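Acetylene hydratase (Pelobacter acetylenicus, PDB 2E7Z) catalyses the hydration of acetylene to acetaldehyde, using a tungsten-bis(molybdopterin guanine dinucleotide) cofactor and one [4Fe-4S] cluster. Local coordinates at residues A[5-10]-A[476-481]; A[47-52]-A[457-462]. All blocks are in the same frame, centred on the assembly; numbering follows the deposited sequence.

Interaction 1 of 2, residues A[5-10]-A[476-481]; sequences VCQSCD and NTSQQV. With SF4 (iron/sulfur cluster), chain D; MGD (2-amino-5,6-dimercapto-7-methyl-3,7,8a,9-tetrahydro-8-oxa-1,3,9,10-tetraaza-anthracen-4-one guanosine dinucleotide), chain F.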
ATOM      1  N   VAL A   5      -7.171  12.055  13.771  1.00  9.43           N
ATOM      2  CA  VAL A   5      -6.947  11.464  12.458  1.00  9.13           C
ATOM      3  C   VAL A   5      -7.544  10.036  12.450  1.00  9.09           C
ATOM      4  O   VAL A   5      -7.110   9.165  13.223  1.00  8.73           O
ATOM      5  CB  VAL A   5      -5.446  11.442  12.106  1.00  8.53           C
ATOM      6  CG1 VAL A   5      -5.240  10.658  10.815  1.00 10.13           C
ATOM      7  CG2 VAL A   5      -4.896  12.878  12.005  1.00 10.27           C
ATOM      8  N   CYS A   6      -8.555   9.794  11.617  1.00  9.10           N
ATOM      9  CA  CYS A   6      -9.119   8.473  11.573  1.00  9.08           C
ATOM     10  C   CYS A   6      -8.098   7.541  10.928  1.00  8.84           C
ATOM     11  O   CYS A   6      -7.580   7.844   9.847  1.00  8.85           O
ATOM     12  CB  CYS A   6     -10.392   8.521  10.752  1.00 10.02           C
ATOM     13  SG  CYS A   6     -11.121   6.891  10.518  1.00 10.63           S
ATOM     14  N   GLN A   7      -7.806   6.429  11.603  1.00  8.42           N
ATOM     15  CA  GLN A   7      -6.893   5.424  11.052  1.00  9.51           C
ATOM     16  C   GLN A   7      -7.638   4.117  10.810  1.00  9.83           C
ATOM     17  O   GLN A   7      -7.039   3.034  10.818  1.00 10.03           O
ATOM     18  CB  GLN A   7      -5.689   5.249  11.976  1.00  9.16           C
ATOM     19  CG  GLN A   7      -4.845   6.541  12.032  1.00  7.89           C
ATOM     20  CD  GLN A   7      -4.260   6.845  13.405  1.00  7.99           C
ATOM     21  OE1 GLN A   7      -3.377   6.123  13.901  1.00  8.87           O
ATOM     22  NE2 GLN A   7      -4.694   7.955  14.000  1.00  8.33           N
ATOM     23  N   SER A   8      -8.943   4.225  10.573  1.00 10.29           N
ATOM     24  CA  SER A   8      -9.710   3.049  10.174  1.00 10.60           C
ATOM     25  C   SER A   8      -9.456   2.689   8.709  1.00 10.36           C
ATOM     26  O   SER A   8      -9.735   1.573   8.291  1.00 10.62           O
ATOM     27  CB  SER A   8     -11.203   3.230  10.458  1.00 10.67           C
ATOM     28  OG  SER A   8     -11.501   2.988  11.830  1.00 11.82           O
ATOM     29  N   CYS A   9      -8.885   3.621   7.942  1.00  9.41           N
ATOM     30  CA  CYS A   9      -8.245   3.283   6.676  1.00 10.09           C
ATOM     31  C   CYS A   9      -7.159   4.332   6.465  1.00 10.48           C
ATOM     32  O   CYS A   9      -6.997   5.244   7.285  1.00 10.76           O
ATOM     33  CB  CYS A   9      -9.225   3.156   5.489  1.00 10.61           C
ATOM     34  SG  CYS A   9      -9.620   4.650   4.530  1.00 11.34           S
ATOM     35  N   ASP A  10      -6.432   4.211   5.372  1.00 10.14           N
ATOM     36  CA  ASP A  10      -5.183   4.952   5.247  1.00 10.47           C
ATOM     37  C   ASP A  10      -5.260   6.358   4.629  1.00 10.42           C
ATOM     38  O   ASP A  10      -4.250   7.059   4.577  1.00 10.81           O
ATOM     39  CB  ASP A  10      -4.114   4.100   4.550  1.00 11.96           C
ATOM     40  CG  ASP A  10      -4.508   3.648   3.155  1.00 14.44           C
ATOM     41  OD1 ASP A  10      -5.707   3.685   2.776  1.00 13.78           O
ATOM     42  OD2 ASP A  10      -3.574   3.196   2.443  1.00 19.29           O
ATOM     43  N   ASN A 476      -1.264  16.314   9.597  1.00 10.66           N
ATOM     44  CA  ASN A 476      -2.402  16.597  10.486  1.00 11.17           C
ATOM     45  C   ASN A 476      -2.152  16.055  11.884  1.00 10.65           C
ATOM     46  O   ASN A 476      -1.722  14.919  12.046  1.00 12.38           O
ATOM     47  CB  ASN A 476      -3.693  15.976   9.933  1.00 10.82           C
ATOM     48  CG  ASN A 476      -4.157  16.641   8.645  1.00 12.31           C
ATOM     49  OD1 ASN A 476      -4.572  15.976   7.694  1.00 14.23           O
ATOM     50  ND2 ASN A 476      -4.047  17.949   8.596  1.00 12.53           N
ATOM     51  N   THR A 477      -2.435  16.864  12.892  1.00  9.76           N
ATOM     52  CA  THR A 477      -2.375  16.373  14.266  1.00  9.09           C
ATOM     53  C   THR A 477      -3.599  15.522  14.622  1.00  8.99           C
ATOM     54  O   THR A 477      -4.698  15.764  14.125  1.00  9.65           O
ATOM     55  CB  THR A 477      -2.251  17.553  15.247  1.00  9.25           C
ATOM     56  OG1 THR A 477      -3.356  18.449  15.023  1.00 10.10           O
ATOM     57  CG2 THR A 477      -0.942  18.298  15.024  1.00  9.65           C
ATOM     58  N   SER A 478      -3.370  14.534  15.482  1.00  8.83           N
ATOM     59  CA  SER A 478      -4.415  13.688  16.012  1.00  8.68           C
ATOM     60  C   SER A 478      -4.370  13.702  17.528  1.00  8.71           C
ATOM     61  O   SER A 478      -3.360  13.342  18.122  1.00  7.69           O
ATOM     62  CB  SER A 478      -4.225  12.263  15.517  1.00  7.96           C
ATOM     63  OG  SER A 478      -5.384  11.521  15.822  1.00  8.61           O
ATOM     64  N   GLN A 479      -5.467  14.104  18.159  1.00  8.56           N
ATOM     65  CA  GLN A 479      -5.537  14.080  19.612  1.00  8.46           C
ATOM     66  C   GLN A 479      -5.917  12.715  20.120  1.00  9.77           C
ATOM     67  O   GLN A 479      -6.700  11.994  19.464  1.00  9.36           O
ATOM     68  CB  GLN A 479      -6.540  15.126  20.084  1.00 10.02           C
ATOM     69  CG  GLN A 479      -6.176  16.552  19.679  1.00 10.52           C
ATOM     70  CD  GLN A 479      -7.113  17.538  20.317  1.00 10.76           C
ATOM     71  OE1 GLN A 479      -8.290  17.607  19.974  1.00 12.26           O
ATOM     72  NE2 GLN A 479      -6.613  18.252  21.308  1.00 13.15           N
ATOM     73  N   GLN A 480      -5.391  12.383  21.303  1.00  9.37           N
ATOM     74  CA  GLN A 480      -5.790  11.181  22.019  1.00  9.72           C
ATOM     75  C   GLN A 480      -7.179  11.351  22.646  1.00 10.22           C
ATOM     76  O   GLN A 480      -7.391  12.299  23.411  1.00 11.15           O
ATOM     77  CB  GLN A 480      -4.789  10.902  23.111  1.00  9.55           C
ATOM     78  CG  GLN A 480      -5.006   9.597  23.818  1.00 11.38           C
ATOM     79  CD  GLN A 480      -3.907   9.252  24.790  1.00 14.16           C
ATOM     80  OE1 GLN A 480      -2.926   9.994  24.935  1.00 15.49           O
ATOM     81  NE2 GLN A 480      -4.039   8.112  25.437  1.00 14.72           N
ATOM     82  N   VAL A 481      -8.102  10.430  22.375  1.00 10.42           N
ATOM     83  CA  VAL A 481      -9.442  10.545  22.950  1.00 12.02           C
ATOM     84  C   VAL A 481      -9.526   9.911  24.340  1.00 12.35           C
ATOM     85  O   VAL A 481     -10.040  10.521  25.298  1.00 12.94           O
ATOM     86  CB  VAL A 481     -10.525   9.999  21.991  1.00 12.25           C
ATOM     87  CG1 VAL A 481     -11.907  10.257  22.578  1.00 13.16           C
ATOM     88  CG2 VAL A 481     -10.410  10.673  20.631  1.00 12.54           C
TER
HETATM   89 FE1  SF4 D 800     -13.545   6.419   6.412  1.00 13.31          FE
HETATM   90 FE2  SF4 D 800     -11.669   6.895   8.279  1.00 11.40          FE
HETATM   91 FE3  SF4 D 800     -11.829   8.469   6.081  1.00 12.64          FE
HETATM   92 FE4  SF4 D 800     -10.919   5.957   5.875  1.00 11.66          FE
HETATM   93  S1  SF4 D 800      -9.893   7.612   7.014  1.00 10.86           S
HETATM   94  S2  SF4 D 800     -12.439   6.992   4.453  1.00 12.99           S
HETATM   95  S3  SF4 D 800     -12.190   4.853   7.463  1.00 10.96           S
HETATM   96  S4  SF4 D 800     -13.447   8.263   7.718  1.00 13.11           S
HETATM   97  PB  MGD F 802     -10.846  -1.313  -5.560  0.50 11.83           P
HETATM   98  O1B MGD F 802     -12.093  -0.879  -4.836  0.50 11.14           O
HETATM   99  O2B MGD F 802     -10.221  -2.627  -5.185  0.50  9.53           O
HETATM  100  O3B MGD F 802      -9.696  -0.199  -5.404  0.50 10.76           O
HETATM  101  O3A MGD F 802      -9.079   1.777  -4.025  0.50 10.00           O
HETATM  102  PA  MGD F 802      -9.803   1.402  -5.402  0.50 11.72           P
HETATM  103  O1A MGD F 802      -8.897   1.838  -6.526  0.50 10.31           O
HETATM  104  O2A MGD F 802     -11.217   1.949  -5.346  0.50 12.29           O
HETATM  105  O5' MGD F 802     -11.163  -1.334  -7.139  0.50 11.41           O
HETATM  106  C5' MGD F 802     -11.747  -0.163  -7.678  0.50 10.44           C
HETATM  107  C4' MGD F 802     -11.911  -0.324  -9.178  0.50  9.33           C
HETATM  108  O4' MGD F 802     -10.663  -0.708  -9.767  0.50  9.80           O
HETATM  109  C3' MGD F 802     -12.921  -1.418  -9.511  0.50  9.30           C
HETATM  110  O3' MGD F 802     -14.089  -0.817 -10.072  0.50 10.26           O
HETATM  111  C2' MGD F 802     -12.217  -2.301 -10.516  0.50  9.09           C
HETATM  112  O2' MGD F 802     -13.010  -2.649 -11.650  0.50  9.23           O
HETATM  113  C1' MGD F 802     -11.041  -1.423 -10.927  0.50  9.64           C
HETATM  114  N9  MGD F 802      -9.926  -2.177 -11.533  0.50  8.55           N
HETATM  115  C8  MGD F 802      -9.495  -3.415 -11.226  0.50 10.08           C
HETATM  116  N7  MGD F 802      -8.436  -3.787 -11.991  0.50  9.90           N
HETATM  117  C5  MGD F 802      -8.202  -2.755 -12.838  0.50  9.81           C
HETATM  118  C6  MGD F 802      -7.243  -2.453 -13.922  0.50  9.47           C
HETATM  119  O6  MGD F 802      -6.397  -3.301 -14.280  0.50  9.75           O
HETATM  120  N1  MGD F 802      -7.327  -1.255 -14.520  0.50  8.72           N
HETATM  121  C2  MGD F 802      -8.238  -0.321 -14.179  0.50  7.86           C
HETATM  122  N2  MGD F 802      -8.239   0.867 -14.830  0.50  9.11           N
HETATM  123  N3  MGD F 802      -9.149  -0.530 -13.187  0.50  8.64           N
HETATM  124  C4  MGD F 802      -9.169  -1.696 -12.515  0.50  8.53           C
HETATM  125  C10 MGD F 802      -7.929   1.121  -3.493  0.50 10.66           C
HETATM  126  C11 MGD F 802      -7.771   1.761  -2.117  0.50  9.60           C
HETATM  127  O11 MGD F 802      -9.026   1.693  -1.420  0.50 11.23           O
HETATM  128  C12 MGD F 802      -6.662   1.145  -1.289  0.50 11.21           C
HETATM  129  S12 MGD F 802      -5.242   0.591  -2.030  0.50 13.81           S
HETATM  130  C13 MGD F 802      -6.773   1.028   0.045  0.50 11.02           C
HETATM  131  S13 MGD F 802      -5.489   0.505   1.036  0.50 12.39           S
HETATM  132  C14 MGD F 802      -8.065   1.319   0.737  0.50  9.90           C
HETATM  133  N15 MGD F 802      -8.791   0.082   1.001  0.50 10.57           N
HETATM  134  C16 MGD F 802     -10.086   0.185   1.371  0.50 10.20           C
HETATM  135  C17 MGD F 802     -10.834  -0.902   2.038  0.50 10.91           C
HETATM  136  O17 MGD F 802     -10.289  -2.003   2.287  0.50 10.92           O
HETATM  137  N18 MGD F 802     -12.122  -0.675   2.355  0.50  9.95           N
HETATM  138  C19 MGD F 802     -12.751   0.488   2.082  0.50 10.67           C
HETATM  139  N19 MGD F 802     -14.042   0.629   2.448  0.50 10.50           N
HETATM  140  N20 MGD F 802     -12.132   1.527   1.465  0.50 10.84           N
HETATM  141  C21 MGD F 802     -10.838   1.426   1.096  0.50 10.82           C
HETATM  142  N22 MGD F 802     -10.226   2.449   0.476  0.50 11.52           N
HETATM  143  C23 MGD F 802      -8.919   2.264  -0.120  0.50 10.54           C
HETATM  144  O   HOH W   1      -4.918   9.046  16.796  1.00  8.29           O

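Interaction 2 of 2, residues A[47-52]-A[457-462]; sequences VNADTI and DHWLER. With MGD (2-amino-5,6-dimercapto-7-methyl-3,7,8a,9-tetrahydro-8-oxa-1,3,9,10-tetraaza-anthracen-4-one guanosine dinucleotide), chain E.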
ATOM      1  N   VAL A  47     -17.419   5.887  11.748  1.00 14.35           N
ATOM      2  CA  VAL A  47     -18.579   6.091  12.618  1.00 15.42           C
ATOM      3  C   VAL A  47     -18.690   4.975  13.640  1.00 14.72           C
ATOM      4  O   VAL A  47     -19.039   5.200  14.803  1.00 15.77           O
ATOM      5  CB  VAL A  47     -19.884   6.155  11.802  1.00 15.64           C
ATOM      6  CG1 VAL A  47     -21.123   6.039  12.723  1.00 16.25           C
ATOM      7  CG2 VAL A  47     -19.909   7.443  11.011  1.00 15.96           C
ATOM      8  N   ASN A  48     -18.384   3.759  13.195  1.00 14.92           N
ATOM      9  CA  ASN A  48     -18.522   2.583  14.031  1.00 15.11           C
ATOM     10  C   ASN A  48     -17.196   2.076  14.585  1.00 14.11           C
ATOM     11  O   ASN A  48     -17.116   0.956  15.062  1.00 14.50           O
ATOM     12  CB  ASN A  48     -19.224   1.484  13.246  1.00 15.34           C
ATOM     13  CG  ASN A  48     -20.648   1.870  12.884  1.00 17.00           C
ATOM     14  OD1 ASN A  48     -21.515   1.971  13.758  1.00 19.65           O
ATOM     15  ND2 ASN A  48     -20.902   2.085  11.598  1.00 18.10           N
ATOM     16  N   ALA A  49     -16.161   2.915  14.549  1.00 13.37           N
ATOM     17  CA  ALA A  49     -14.857   2.483  15.028  1.00 12.79           C
ATOM     18  C   ALA A  49     -14.819   2.050  16.486  1.00 13.00           C
ATOM     19  O   ALA A  49     -14.041   1.168  16.867  1.00 12.33           O
ATOM     20  CB  ALA A  49     -13.798   3.566  14.746  1.00 12.90           C
ATOM     21  N   ASP A  50     -15.668   2.662  17.314  1.00 12.49           N
ATOM     22  CA  ASP A  50     -15.670   2.294  18.729  1.00 13.82           C
ATOM     23  C   ASP A  50     -16.175   0.873  18.943  1.00 13.70           C
ATOM     24  O   ASP A  50     -15.808   0.254  19.927  1.00 14.32           O
ATOM     25  CB  ASP A  50     -16.427   3.302  19.602  1.00 13.53           C
ATOM     26  CG  ASP A  50     -15.933   3.309  21.055  1.00 15.71           C
ATOM     27  OD1 ASP A  50     -14.697   3.190  21.241  1.00 15.45           O
ATOM     28  OD2 ASP A  50     -16.784   3.402  21.992  1.00 16.19           O
ATOM     29  N   THR A  51     -16.949   0.340  17.994  1.00 14.85           N
ATOM     30  CA  THR A  51     -17.389  -1.068  18.108  1.00 14.44           C
ATOM     31  C   THR A  51     -16.211  -2.036  17.939  1.00 14.42           C
ATOM     32  O   THR A  51     -16.262  -3.186  18.392  1.00 15.13           O
ATOM     33  CB  THR A  51     -18.480  -1.468  17.093  1.00 16.53           C
ATOM     34  OG1 THR A  51     -17.900  -1.533  15.786  1.00 16.21           O
ATOM     35  CG2 THR A  51     -19.651  -0.476  17.108  1.00 16.36           C
ATOM     36  N   ILE A  52     -15.156  -1.549  17.280  1.00 13.21           N
ATOM     37  CA  ILE A  52     -13.904  -2.290  17.152  1.00 12.48           C
ATOM     38  C   ILE A  52     -13.007  -2.035  18.359  1.00 11.88           C
ATOM     39  O   ILE A  52     -12.487  -2.986  18.963  1.00 12.29           O
ATOM     40  CB  ILE A  52     -13.184  -1.896  15.868  1.00 11.90           C
ATOM     41  CG1 ILE A  52     -14.100  -2.100  14.641  1.00 14.39           C
ATOM     42  CG2 ILE A  52     -11.887  -2.723  15.709  1.00 11.93           C
ATOM     43  CD1 ILE A  52     -14.634  -3.523  14.421  1.00 15.82           C
ATOM     44  N   ASP A 457      -2.535  -0.620  20.828  1.00  7.86           N
ATOM     45  CA  ASP A 457      -3.512   0.438  21.001  1.00  8.37           C
ATOM     46  C   ASP A 457      -4.298   0.688  19.706  1.00  9.10           C
ATOM     47  O   ASP A 457      -3.996   0.138  18.651  1.00  8.49           O
ATOM     48  CB  ASP A 457      -2.896   1.721  21.597  1.00  7.91           C
ATOM     49  CG  ASP A 457      -1.867   2.388  20.701  1.00  7.30           C
ATOM     50  OD1 ASP A 457      -1.655   1.936  19.576  1.00  8.61           O
ATOM     51  OD2 ASP A 457      -1.311   3.400  21.184  1.00  8.57           O
ATOM     52  N   HIS A 458      -5.338   1.507  19.817  1.00  8.51           N
ATOM     53  CA  HIS A 458      -6.239   1.822  18.735  1.00  8.36           C
ATOM     54  C   HIS A 458      -6.167   3.335  18.453  1.00  8.39           C
ATOM     55  O   HIS A 458      -5.735   4.139  19.301  1.00  8.66           O
ATOM     56  CB  HIS A 458      -7.648   1.371  19.194  1.00  8.90           C
ATOM     57  CG  HIS A 458      -8.743   1.647  18.217  1.00 10.78           C
ATOM     58  ND1 HIS A 458      -9.353   2.880  18.102  1.00 10.48           N
ATOM     59  CD2 HIS A 458      -9.337   0.841  17.300  1.00 10.11           C
ATOM     60  CE1 HIS A 458     -10.280   2.817  17.159  1.00 10.32           C
ATOM     61  NE2 HIS A 458     -10.291   1.591  16.656  1.00  9.98           N
ATOM     62  N   TRP A 459      -6.564   3.740  17.255  1.00  8.41           N
ATOM     63  CA  TRP A 459      -6.454   5.151  16.882  1.00  8.41           C
ATOM     64  C   TRP A 459      -7.248   6.132  17.759  1.00  8.59           C
ATOM     65  O   TRP A 459      -6.952   7.319  17.754  1.00  9.00           O
ATOM     66  CB  TRP A 459      -6.748   5.356  15.386  1.00  8.28           C
ATOM     67  CG  TRP A 459      -8.139   5.095  14.899  1.00  8.08           C
ATOM     68  CD1 TRP A 459      -8.593   3.951  14.305  1.00  9.04           C
ATOM     69  CD2 TRP A 459      -9.217   6.044  14.831  1.00  8.39           C
ATOM     70  NE1 TRP A 459      -9.927   4.119  13.922  1.00  9.58           N
ATOM     71  CE2 TRP A 459     -10.316   5.396  14.226  1.00  9.78           C
ATOM     72  CE3 TRP A 459      -9.359   7.383  15.224  1.00  9.58           C
ATOM     73  CZ2 TRP A 459     -11.535   6.050  14.008  1.00  9.77           C
ATOM     74  CZ3 TRP A 459     -10.557   8.023  14.989  1.00  9.94           C
ATOM     75  CH2 TRP A 459     -11.626   7.357  14.395  1.00 10.64           C
ATOM     76  N   LEU A 460      -8.257   5.655  18.481  1.00  9.14           N
ATOM     77  CA  LEU A 460      -9.008   6.516  19.408  1.00  9.87           C
ATOM     78  C   LEU A 460      -8.293   6.599  20.770  1.00 10.12           C
ATOM     79  O   LEU A 460      -8.805   7.224  21.706  1.00 10.78           O
ATOM     80  CB  LEU A 460     -10.465   6.002  19.576  1.00  9.65           C
ATOM     81  CG  LEU A 460     -11.356   6.271  18.359  1.00 10.28           C
ATOM     82  CD1 LEU A 460     -12.660   5.439  18.500  1.00 11.23           C
ATOM     83  CD2 LEU A 460     -11.681   7.758  18.240  1.00 11.97           C
ATOM     84  N   GLU A 461      -7.120   5.958  20.874  1.00  9.06           N
ATOM     85  CA  GLU A 461      -6.405   5.844  22.139  1.00  9.02           C
ATOM     86  C   GLU A 461      -5.000   6.424  22.087  1.00  8.73           C
ATOM     87  O   GLU A 461      -4.166   6.134  22.970  1.00  9.21           O
ATOM     88  CB  GLU A 461      -6.297   4.375  22.561  1.00  9.27           C
ATOM     89  CG  GLU A 461      -7.644   3.644  22.664  1.00  9.84           C
ATOM     90  CD  GLU A 461      -7.492   2.137  22.835  1.00 10.42           C
ATOM     91  OE1 GLU A 461      -6.418   1.575  22.479  1.00  9.84           O
ATOM     92  OE2 GLU A 461      -8.460   1.522  23.332  1.00 10.87           O
ATOM     93  N   ARG A 462      -4.703   7.239  21.074  1.00  8.27           N
ATOM     94  CA  ARG A 462      -3.329   7.696  20.912  1.00  8.62           C
ATOM     95  C   ARG A 462      -3.206   9.051  20.237  1.00  7.94           C
ATOM     96  O   ARG A 462      -3.977   9.368  19.327  1.00  8.37           O
ATOM     97  CB  ARG A 462      -2.530   6.650  20.114  1.00  7.54           C
ATOM     98  CG  ARG A 462      -3.021   6.436  18.653  1.00  8.80           C
ATOM     99  CD  ARG A 462      -2.344   5.218  18.061  1.00  7.58           C
ATOM    100  NE  ARG A 462      -2.794   4.931  16.700  1.00  7.71           N
ATOM    101  CZ  ARG A 462      -3.032   3.697  16.243  1.00  7.40           C
ATOM    102  NH1 ARG A 462      -3.422   3.518  14.989  1.00  7.80           N
ATOM    103  NH2 ARG A 462      -2.843   2.635  17.030  1.00  7.78           N
TER
HETATM  104  PB  MGD E 801      -4.094  -6.258   6.622  1.00  8.87           P
HETATM  105  O1B MGD E 801      -3.322  -7.299   5.851  1.00  9.55           O
HETATM  106  O2B MGD E 801      -5.568  -6.376   6.758  1.00  9.31           O
HETATM  107  O3B MGD E 801      -3.838  -4.788   6.034  1.00  8.26           O
HETATM  108  O3A MGD E 801      -2.142  -4.176   4.285  1.00  9.36           O
HETATM  109  PA  MGD E 801      -2.493  -3.930   5.840  1.00  8.69           P
HETATM  110  O1A MGD E 801      -2.902  -2.512   6.104  1.00  8.74           O
HETATM  111  O2A MGD E 801      -1.355  -4.537   6.604  1.00  7.94           O
HETATM  112  O5' MGD E 801      -3.428  -6.219   8.089  1.00  8.04           O
HETATM  113  C5' MGD E 801      -3.638  -5.084   8.913  1.00  8.87           C
HETATM  114  C4' MGD E 801      -3.626  -5.590  10.342  1.00  6.98           C
HETATM  115  O4' MGD E 801      -3.528  -4.441  11.197  1.00  7.65           O
HETATM  116  C3' MGD E 801      -4.931  -6.255  10.769  1.00  7.56           C
HETATM  117  O3' MGD E 801      -4.642  -7.576  11.256  1.00  8.76           O
HETATM  118  C2' MGD E 801      -5.540  -5.358  11.867  1.00  7.85           C
HETATM  119  O2' MGD E 801      -6.243  -6.034  12.928  1.00  9.39           O
HETATM  120  C1' MGD E 801      -4.306  -4.676  12.393  1.00  7.69           C
HETATM  121  N9  MGD E 801      -4.493  -3.338  12.973  1.00  7.75           N
HETATM  122  C8  MGD E 801      -5.315  -2.352  12.535  1.00  8.18           C
HETATM  123  N7  MGD E 801      -5.142  -1.231  13.254  1.00  8.46           N
HETATM  124  C5  MGD E 801      -4.137  -1.479  14.123  1.00  7.74           C
HETATM  125  C6  MGD E 801      -3.437  -0.749  15.165  1.00  7.81           C
HETATM  126  O6  MGD E 801      -3.718   0.440  15.424  1.00  7.80           O
HETATM  127  N1  MGD E 801      -2.452  -1.410  15.795  1.00  7.29           N
HETATM  128  C2  MGD E 801      -2.143  -2.689  15.609  1.00  7.44           C
HETATM  129  N2  MGD E 801      -1.118  -3.235  16.324  1.00  7.98           N
HETATM  130  N3  MGD E 801      -2.748  -3.421  14.678  1.00  7.44           N
HETATM  131  C4  MGD E 801      -3.720  -2.855  13.932  1.00  7.54           C
HETATM  132  C10 MGD E 801      -2.769  -3.331   3.320  1.00 10.88           C
HETATM  133  C11 MGD E 801      -2.010  -3.514   2.023  1.00 10.61           C
HETATM  134  O11 MGD E 801      -2.275  -4.853   1.609  1.00  8.62           O
HETATM  135  C12 MGD E 801      -2.494  -2.523   0.993  1.00 11.01           C
HETATM  136  S12 MGD E 801      -2.506  -0.864   1.410  1.00 13.53           S
HETATM  137  C13 MGD E 801      -2.847  -2.924  -0.239  1.00 11.18           C
HETATM  138  S13 MGD E 801      -3.515  -1.855  -1.385  1.00 14.62           S
HETATM  139  C14 MGD E 801      -2.707  -4.341  -0.705  1.00 10.51           C
HETATM  140  N15 MGD E 801      -3.995  -4.996  -0.869  1.00 10.42           N
HETATM  141  C16 MGD E 801      -3.905  -6.321  -1.181  1.00 10.39           C
HETATM  142  C17 MGD E 801      -4.875  -7.041  -2.017  1.00 10.57           C
HETATM  143  O17 MGD E 801      -5.857  -6.443  -2.509  1.00 11.93           O
HETATM  144  N18 MGD E 801      -4.658  -8.353  -2.239  1.00 10.82           N
HETATM  145  C19 MGD E 801      -3.598  -9.030  -1.731  1.00  9.48           C
HETATM  146  N19 MGD E 801      -3.441 -10.347  -1.983  1.00 10.76           N
HETATM  147  N20 MGD E 801      -2.694  -8.436  -0.941  1.00  9.83           N
HETATM  148  C21 MGD E 801      -2.790  -7.131  -0.659  1.00 10.49           C
HETATM  149  N22 MGD E 801      -1.860  -6.551   0.104  1.00  9.47           N
HETATM  150  C23 MGD E 801      -1.821  -5.115   0.285  1.00 10.39           C

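Interaction 1 of 2, residues A[5-10]-A[476-481]
Val5 packs on Ser478 at the entrance to the iron-sulfur loop of this DMSO reductase-family enzyme, the Cys-x2-Cys-x3-Cys segment in which Cys6, Cys9 and Cys13 bind the [4Fe-4S] cluster together with Cys43. Residues 476-481 leave strand 474-476 and run past the end of strand 2-5, where the alpha carbons of Val5 and Ser478 come within 4.9 Å. The polar evidence for the contact is one hydrogen bond, from Val5 N to Ser478 OG at 2.8 Å with an N-H...O angle of 154°. The hydroxyl also donates to a water, which in turn accepts from Gln7 NE2, so this buried oxygen is held as both acceptor and donor. Beside it lies the apolar part. CG2 of Val5 stands next to its own backbone N, anti to the carbonyl carbon, and there meets Ser478 CB at 3.6 Å and the backbone oxygen of Thr477 at the same distance; Asn476 CB is a little farther off, while the amide oxygen of Asn476 pairs with Thr36. Gln7 bends at chi2 (143°) and its NE2 turns back on Val5 O at 2.8 Å, tilted 30° from the carbonyl plane. Its other amide atom, OE1, accepts from Arg462 NH1, which ties this loop to a residue that binds the cofactor guanine. Beyond the contact the loop reaches the metal centres. Ser8 N donates to the sulfur of Cys6, a bond that would be expected to tune the thiolate. Asp10, the active-site residue, brings OD1 and OD2 each to 3.6 Å from S13 of a pterin dithiolene, and its OD1 also accepts from Trp176 NE1. Cys6 SG binds one iron, FE2, and Cys9 SG another, FE4, both at 2.3 Å.

Interaction 2 of 2, residues A[47-52]-A[457-462]
Ala49 CB presses on Trp459 CZ2 at 3.4 Å, reaching the indole obliquely, and this is the tight part of the contact between helix 49-53 and the cofactor-binding loop 457-462. Behind the methyl the loop is compact. One face of the indole carries His458 CE1, 3.4 Å above its plane, and Leu460 CG, both offset toward the rim; the indole NE1 bonds to Ser8 OG. The imidazole, with CG anti to the backbone N (chi1 178°), accepts Leu460 N at ND1, 3.0 Å away and nearly straight at 169°, which suggests that ND1 carries no proton. The packing is looser toward Asp50, which is partly exposed: its OD1 passes Leu460 CD1 at 4.1 Å, the two side chains crossing at about a right angle, and that carboxylate oxygen is engaged by Arg53. Past the contact, Arg462 turns its guanidinium edge to the guanine of one cofactor half, with NH1 3.1 Å and NH2 2.9 Å from O6. NH2 also forms a salt bridge with Asp457 OD1, which it meets from above the carboxylate plane at 2.9 Å, and Trp459 N lies over the guanidinium centre. A leucine in place of Arg462 would probably leave guanine O6 without this pair of donors and Asp457 OD1 without its charged mate. The chemistry thus divides in two: apolar packing joins the helix to the loop, while the loop's arginine recognises the guanine carbonyl through two converging N-H donors.

Overall arrangement
Interaction 2 is nested within the loop closed by interaction 1: the chain runs through 5-10, 47-52, 457-462 and 476-481, with more than 400 residues separating the two N-terminal segments from the two later ones. Their centres lie 9 Å apart on the same side of the molecule's centre. Segment 457-462 follows strand 452-455 of the seven-stranded mixed sheet, and 476-481 follows strand 474-476. Two probable hydrogen bonds, from Gln7 and Ser8 to Arg462 and Trp459 respectively, join the contacts directly. Through them the cluster-binding loop is coupled to the loop that grips one cofactor guanine.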